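Local structure of hydrolase, HAD superfamily, subfamily III A (Legionella pneumophila, 3N1U) at residues V65-T70 against L83-Y88; G117-D122 against N137-V142. The protein probably hydrolyses 3-deoxy-D-manno-octulosonate 8-phosphate to 3-deoxy-D-manno-octulosonate and phosphate, as a metal-dependent phosphatase of the KdsC family in the HAD superfamily. All coordinates share one frame; numbering follows the deposited sequence.

Contact 1. Residues V65-T70 against L83-Y88; sequences VAIITT and LGITHY
A beta-alpha-beta unit of the HAD core closes where A66 and I67 of strand 64-68 meet H87 and Y88 of strand 87-89, the outermost strand at this side of the parallel sheet within the chain. The I67 N-H donates to H87 O at 3.0 Å, with an N-H...O angle of 155°. The same oxygen lies 3.1 Å from A66 CA in a CA-H...O contact. Y88 CA makes a second such contact, 3.3 Å from I67 O.

Between V65 and H87 sits a water. It accepts from H87 N at 2.9 Å; its approach to V65 O is too short to be reliable, and that leg of a bridge is doubtful.

Helix 74-83 links the strands and ends in a Schellman motif with G84 at positive phi. The chain then turns so that I85 points back at strand 64-68. I85 CD1 lies 3.8 Å from V65 CG1, with the two side chains set obliquely, and 4.2 Å from the tip of I67, CD1, which comes in at about a right angle. I67 CB also packs on Y88 CB at 3.7 Å. The Y88 ring, with CG between the backbone N and the carbonyl carbon (chi1 72°), leads away from strand 64-68, and its OH bonds to D77 of helix 74-83. A66 CB meets H87 CB at 3.8 Å on the other face, where L102 of helix 96-106 touches both residues.

Contact 2. Residues G117-D122 against N137-V142; sequences GDDLPD and NAVPQV. With CA (calcium ion), chain B.
V139 lays both methyls against D118 O and the D119 carboxylate. Its CG1 is 3.6 Å from D119 OD1. CG2 also reaches L120 CD2 at 3.8 Å, with the two side chains at about a right angle. D119 OD1 itself takes the L120 N-H and a salt bridge from R160 of the second subunit. The L120 methyl CD2 also touches the amide end of Q141. V142 packs from the first turn of helix 140-145, its CG2 3.4 Å from D119 O. V139 is the N-cap residue of that helix. Its own N-H donates to D118 O at 2.9 Å, nearly straight at 168°.

D118 lies in the loop after strand 113-117, where HAD phosphatases carry a metal-binding aspartate. Its CG sits between the backbone N and the carbonyl carbon (chi1 77°), and OD1 binds the calcium ion at 2.2 Å. OD2 of D25 and the backbone O of D27 complete the protein ligands, and three waters bind as well.

D122 OD2 braces the loop. It takes the D118 N-H at 3.0 Å from above the carboxylate plane and the D119 N-H at 3.1 Å on the anti side. It also accepts from a calcium-bound water. These backbone bonds probably fix where the D118 side chain starts. Calcium on OD1, and another calcium-bound water and Q50 of the second subunit on OD2, hold the carboxylate itself.

Overall arrangement
After helix 3-17 the chain lays down strand 21-24, which carries D25 at its end and becomes one of the two central strands of the parallel sheet. Contact 1 then closes the loop through helix 74-83, adding an outer strand on one side. The chain next passes through helix 96-106 and strand 113-117 on the other side of strand 21-24. Contact 2 closes a second loop there, around helix 123-128 and strand 131-134. The two loops follow in series and neither encloses the other. The centres of contact 1 and contact 2 lie about 19 Å apart, and the contacts do not touch. K95 reaches both, with a hydrogen bond to I68 O in 65-70 and a salt bridge to D122 in 117-122.

Contact 1. Residues V65-T70 against L83-Y88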
loop_
_atom_site.group_PDB
_atom_site.type_symbol
_atom_site.label_atom_id
_atom_site.label_comp_id
_atom_site.label_asym_id
_atom_site.label_seq_id
_atom_site.Cartn_x
_atom_site.Cartn_y
_atom_site.Cartn_z
ATOM N N VAL A 65 -16.906 -9.639 -20.774
ATOM C CA VAL A 65 -15.940 -9.783 -19.694
ATOM C C VAL A 65 -16.240 -11.043 -18.912
ATOM O O VAL A 65 -17.399 -11.331 -18.622
ATOM C CB VAL A 65 -15.967 -8.534 -18.756
ATOM C CG1 VAL A 65 -15.060 -8.816 -17.490
ATOM C CG2 VAL A 65 -15.482 -7.309 -19.523
ATOM N N ALA A 66 -15.191 -11.780 -18.539
ATOM C CA ALA A 66 -15.336 -12.942 -17.683
ATOM C C ALA A 66 -14.201 -13.047 -16.670
ATOM O O ALA A 66 -13.089 -12.531 -16.892
ATOM C CB ALA A 66 -15.345 -14.208 -18.576
ATOM N N ILE A 67 -14.469 -13.750 -15.571
ATOM C CA ILE A 67 -13.455 -14.011 -14.561
ATOM C C ILE A 67 -13.247 -15.533 -14.385
ATOM O O ILE A 67 -14.205 -16.292 -14.373
ATOM C CB ILE A 67 -13.816 -13.353 -13.210
ATOM C CG1 ILE A 67 -13.069 -12.003 -13.045
ATOM C CG2 ILE A 67 -13.370 -14.269 -12.007
ATOM C CD1 ILE A 67 -13.558 -10.857 -14.035
ATOM N N ILE A 68 -11.995 -15.959 -14.204
ATOM C CA ILE A 68 -11.714 -17.359 -13.828
ATOM C C ILE A 68 -10.727 -17.274 -12.661
ATOM O O ILE A 68 -9.600 -16.766 -12.803
ATOM C CB ILE A 68 -11.098 -18.221 -14.978
ATOM C CG1 ILE A 68 -12.010 -18.223 -16.199
ATOM C CG2 ILE A 68 -10.814 -19.668 -14.474
ATOM C CD1 ILE A 68 -11.461 -19.021 -17.419
ATOM N N THR A 69 -11.159 -17.761 -11.515
ATOM C CA THR A 69 -10.347 -17.578 -10.303
ATOM C C THR A 69 -10.273 -18.865 -9.478
ATOM O O THR A 69 -11.222 -19.686 -9.509
ATOM C CB THR A 69 -10.904 -16.408 -9.400
ATOM O OG1 THR A 69 -10.083 -16.320 -8.234
ATOM C CG2 THR A 69 -12.328 -16.690 -8.945
ATOM N N THR A 70 -9.151 -19.008 -8.739
ATOM C CA THR A 70 -9.034 -20.033 -7.693
ATOM C C THR A 70 -9.759 -19.626 -6.398
ATOM O O THR A 70 -10.222 -20.502 -5.636
ATOM C CB THR A 70 -7.547 -20.379 -7.429
ATOM O OG1 THR A 70 -6.947 -20.756 -8.684
ATOM C CG2 THR A 70 -7.397 -21.567 -6.397
ATOM N N LEU A 83 -19.999 -5.090 -10.477
ATOM C CA LEU A 83 -19.598 -4.778 -11.848
ATOM C C LEU A 83 -20.549 -5.292 -12.945
ATOM O O LEU A 83 -20.381 -4.966 -14.117
ATOM C CB LEU A 83 -18.182 -5.287 -12.094
ATOM C CG LEU A 83 -17.099 -4.552 -11.298
ATOM C CD1 LEU A 83 -15.730 -5.149 -11.632
ATOM C CD2 LEU A 83 -17.145 -3.028 -11.512
ATOM N N GLY A 84 -21.564 -6.054 -12.551
ATOM C CA GLY A 84 -22.509 -6.669 -13.529
ATOM C C GLY A 84 -21.876 -7.731 -14.406
ATOM O O GLY A 84 -22.322 -7.996 -15.548
ATOM N N ILE A 85 -20.864 -8.397 -13.864
ATOM C CA ILE A 85 -20.180 -9.464 -14.604
ATOM C C ILE A 85 -20.860 -10.782 -14.313
ATOM O O ILE A 85 -20.804 -11.240 -13.163
ATOM C CB ILE A 85 -18.689 -9.577 -14.168
ATOM C CG1 ILE A 85 -17.945 -8.351 -14.730
ATOM C CG2 ILE A 85 -18.083 -10.899 -14.696
ATOM C CD1 ILE A 85 -16.631 -8.005 -14.105
ATOM N N THR A 86 -21.459 -11.403 -15.333
ATOM C CA THR A 86 -22.173 -12.674 -15.115
ATOM C C THR A 86 -21.361 -13.939 -15.456
ATOM O O THR A 86 -21.614 -14.999 -14.887
ATOM C CB THR A 86 -23.507 -12.723 -15.848
ATOM O OG1 THR A 86 -23.257 -12.693 -17.245
ATOM C CG2 THR A 86 -24.377 -11.516 -15.451
ATOM N N HIS A 87 -20.394 -13.831 -16.368
ATOM C CA HIS A 87 -19.599 -14.999 -16.735
ATOM C C HIS A 87 -18.435 -15.138 -15.780
ATOM O O HIS A 87 -17.390 -14.509 -15.987
ATOM C CB HIS A 87 -19.078 -14.840 -18.156
ATOM C CG HIS A 87 -20.160 -14.831 -19.186
ATOM N ND1 HIS A 87 -20.779 -15.978 -19.628
ATOM C CD2 HIS A 87 -20.755 -13.807 -19.838
ATOM C CE1 HIS A 87 -21.700 -15.666 -20.526
ATOM N NE2 HIS A 87 -21.701 -14.354 -20.678
ATOM N N TYR A 88 -18.592 -15.923 -14.710
ATOM C CA TYR A 88 -17.412 -16.138 -13.853
ATOM C C TYR A 88 -17.352 -17.449 -13.118
ATOM O O TYR A 88 -18.388 -18.058 -12.835
ATOM C CB TYR A 88 -17.173 -14.972 -12.882
ATOM C CG TYR A 88 -18.179 -14.885 -11.763
ATOM C CD1 TYR A 88 -19.408 -14.259 -11.959
ATOM C CD2 TYR A 88 -17.880 -15.385 -10.507
ATOM C CE1 TYR A 88 -20.338 -14.139 -10.898
ATOM C CE2 TYR A 88 -18.807 -15.287 -9.430
ATOM C CZ TYR A 88 -20.021 -14.665 -9.638
ATOM O OH TYR A 88 -20.928 -14.567 -8.594
HETATM O O HOH W 1 -19.818 -11.542 -17.980
#

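Contact 2. Residues G117-D122 against N137-V142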
loop_
_atom_site.group_PDB
_atom_site.type_symbol
_atom_site.label_atom_id
_atom_site.label_comp_id
_atom_site.label_asym_id
_atom_site.label_seq_id
_atom_site.Cartn_x
_atom_site.Cartn_y
_atom_site.Cartn_z
ATOM N N GLY A 117 -3.269 -12.485 -16.316
ATOM C CA GLY A 117 -2.934 -13.432 -15.256
ATOM C C GLY A 117 -1.698 -12.967 -14.479
ATOM O O GLY A 117 -0.980 -12.069 -14.920
ATOM N N ASP A 118 -1.400 -13.637 -13.375
ATOM C CA ASP A 118 -0.148 -13.352 -12.618
ATOM C C ASP A 118 0.657 -14.592 -12.131
ATOM O O ASP A 118 1.804 -14.445 -11.670
ATOM C CB ASP A 118 -0.497 -12.486 -11.397
ATOM C CG ASP A 118 -1.130 -13.293 -10.272
ATOM O OD1 ASP A 118 -2.211 -13.938 -10.446
ATOM O OD2 ASP A 118 -0.552 -13.239 -9.156
ATOM N N ASP A 119 0.070 -15.806 -12.170
ATOM C CA ASP A 119 0.735 -16.964 -11.523
ATOM C C ASP A 119 0.618 -18.238 -12.406
ATOM O O ASP A 119 -0.067 -18.224 -13.459
ATOM C CB ASP A 119 0.240 -17.182 -10.055
ATOM C CG ASP A 119 1.345 -17.758 -9.129
ATOM O OD1 ASP A 119 2.229 -18.490 -9.630
ATOM O OD2 ASP A 119 1.316 -17.495 -7.896
ATOM N N LEU A 120 1.297 -19.307 -12.024
ATOM C CA LEU A 120 1.479 -20.454 -12.908
ATOM C C LEU A 120 0.179 -21.077 -13.413
ATOM O O LEU A 120 0.149 -21.542 -14.543
ATOM C CB LEU A 120 2.384 -21.505 -12.218
ATOM C CG LEU A 120 3.699 -20.892 -11.698
ATOM C CD1 LEU A 120 4.449 -22.003 -10.938
ATOM C CD2 LEU A 120 4.542 -20.416 -12.872
ATOM N N PRO A 121 -0.890 -21.108 -12.589
ATOM C CA PRO A 121 -2.126 -21.721 -13.159
ATOM C C PRO A 121 -2.782 -20.929 -14.298
ATOM O O PRO A 121 -3.575 -21.498 -15.068
ATOM C CB PRO A 121 -3.053 -21.878 -11.952
ATOM C CG PRO A 121 -2.050 -21.767 -10.675
ATOM C CD PRO A 121 -1.050 -20.747 -11.158
ATOM N N ASP A 122 -2.371 -19.670 -14.466
ATOM C CA ASP A 122 -2.812 -18.845 -15.603
ATOM C C ASP A 122 -2.030 -19.141 -16.883
ATOM O O ASP A 122 -2.469 -18.798 -17.975
ATOM C CB ASP A 122 -2.654 -17.357 -15.265
ATOM C CG ASP A 122 -3.405 -16.948 -14.017
ATOM O OD1 ASP A 122 -4.616 -17.275 -13.878
ATOM O OD2 ASP A 122 -2.781 -16.284 -13.150
ATOM N N ASN A 137 3.580 -7.387 -11.916
ATOM C CA ASN A 137 4.047 -8.067 -10.688
ATOM C C ASN A 137 3.878 -9.610 -10.817
ATOM O O ASN A 137 3.934 -10.342 -9.805
ATOM C CB ASN A 137 3.193 -7.576 -9.467
ATOM C CG ASN A 137 1.713 -7.681 -9.744
ATOM O OD1 ASN A 137 1.256 -7.165 -10.720
ATOM N ND2 ASN A 137 0.945 -8.411 -8.902
ATOM N N ALA A 138 3.646 -10.102 -12.032
ATOM C CA ALA A 138 3.461 -11.541 -12.230
ATOM C C ALA A 138 4.726 -12.308 -11.910
ATOM O O ALA A 138 5.845 -11.725 -11.921
ATOM C CB ALA A 138 3.011 -11.857 -13.695
ATOM N N VAL A 139 4.579 -13.624 -11.668
ATOM C CA VAL A 139 5.745 -14.460 -11.369
ATOM C C VAL A 139 6.611 -14.576 -12.635
ATOM O O VAL A 139 6.123 -14.368 -13.771
ATOM C CB VAL A 139 5.360 -15.851 -10.802
ATOM C CG1 VAL A 139 4.453 -15.625 -9.520
ATOM C CG2 VAL A 139 4.690 -16.748 -11.890
ATOM N N PRO A 140 7.892 -14.895 -12.458
ATOM C CA PRO A 140 8.796 -14.842 -13.621
ATOM C C PRO A 140 8.387 -15.607 -14.919
ATOM O O PRO A 140 8.519 -15.048 -16.036
ATOM C CB PRO A 140 10.124 -15.357 -13.035
ATOM C CG PRO A 140 10.086 -14.801 -11.574
ATOM C CD PRO A 140 8.630 -15.090 -11.179
ATOM N N GLN A 141 7.890 -16.836 -14.806
ATOM C CA GLN A 141 7.444 -17.574 -15.995
ATOM C C GLN A 141 6.269 -16.922 -16.720
ATOM O O GLN A 141 6.203 -16.912 -17.954
ATOM C CB GLN A 141 7.013 -18.963 -15.605
ATOM C CG GLN A 141 8.145 -19.952 -15.540
ATOM C CD GLN A 141 7.649 -21.311 -15.089
ATOM O OE1 GLN A 141 7.052 -22.048 -15.867
ATOM N NE2 GLN A 141 7.906 -21.653 -13.818
ATOM N N VAL A 142 5.321 -16.378 -15.955
ATOM C CA VAL A 142 4.213 -15.691 -16.557
ATOM C C VAL A 142 4.686 -14.438 -17.306
ATOM O O VAL A 142 4.221 -14.188 -18.413
ATOM C CB VAL A 142 3.137 -15.326 -15.492
ATOM C CG1 VAL A 142 2.037 -14.454 -16.115
ATOM C CG2 VAL A 142 2.568 -16.641 -14.896
HETATM CA CA CA B . -3.775 -14.912 -9.256
HETATM O O HOH W 2 -1.906 -15.168 -7.772
HETATM O O HOH W 3 -3.422 -16.960 -10.531
HETATM O O HOH W 4 -4.963 -16.364 -7.765
#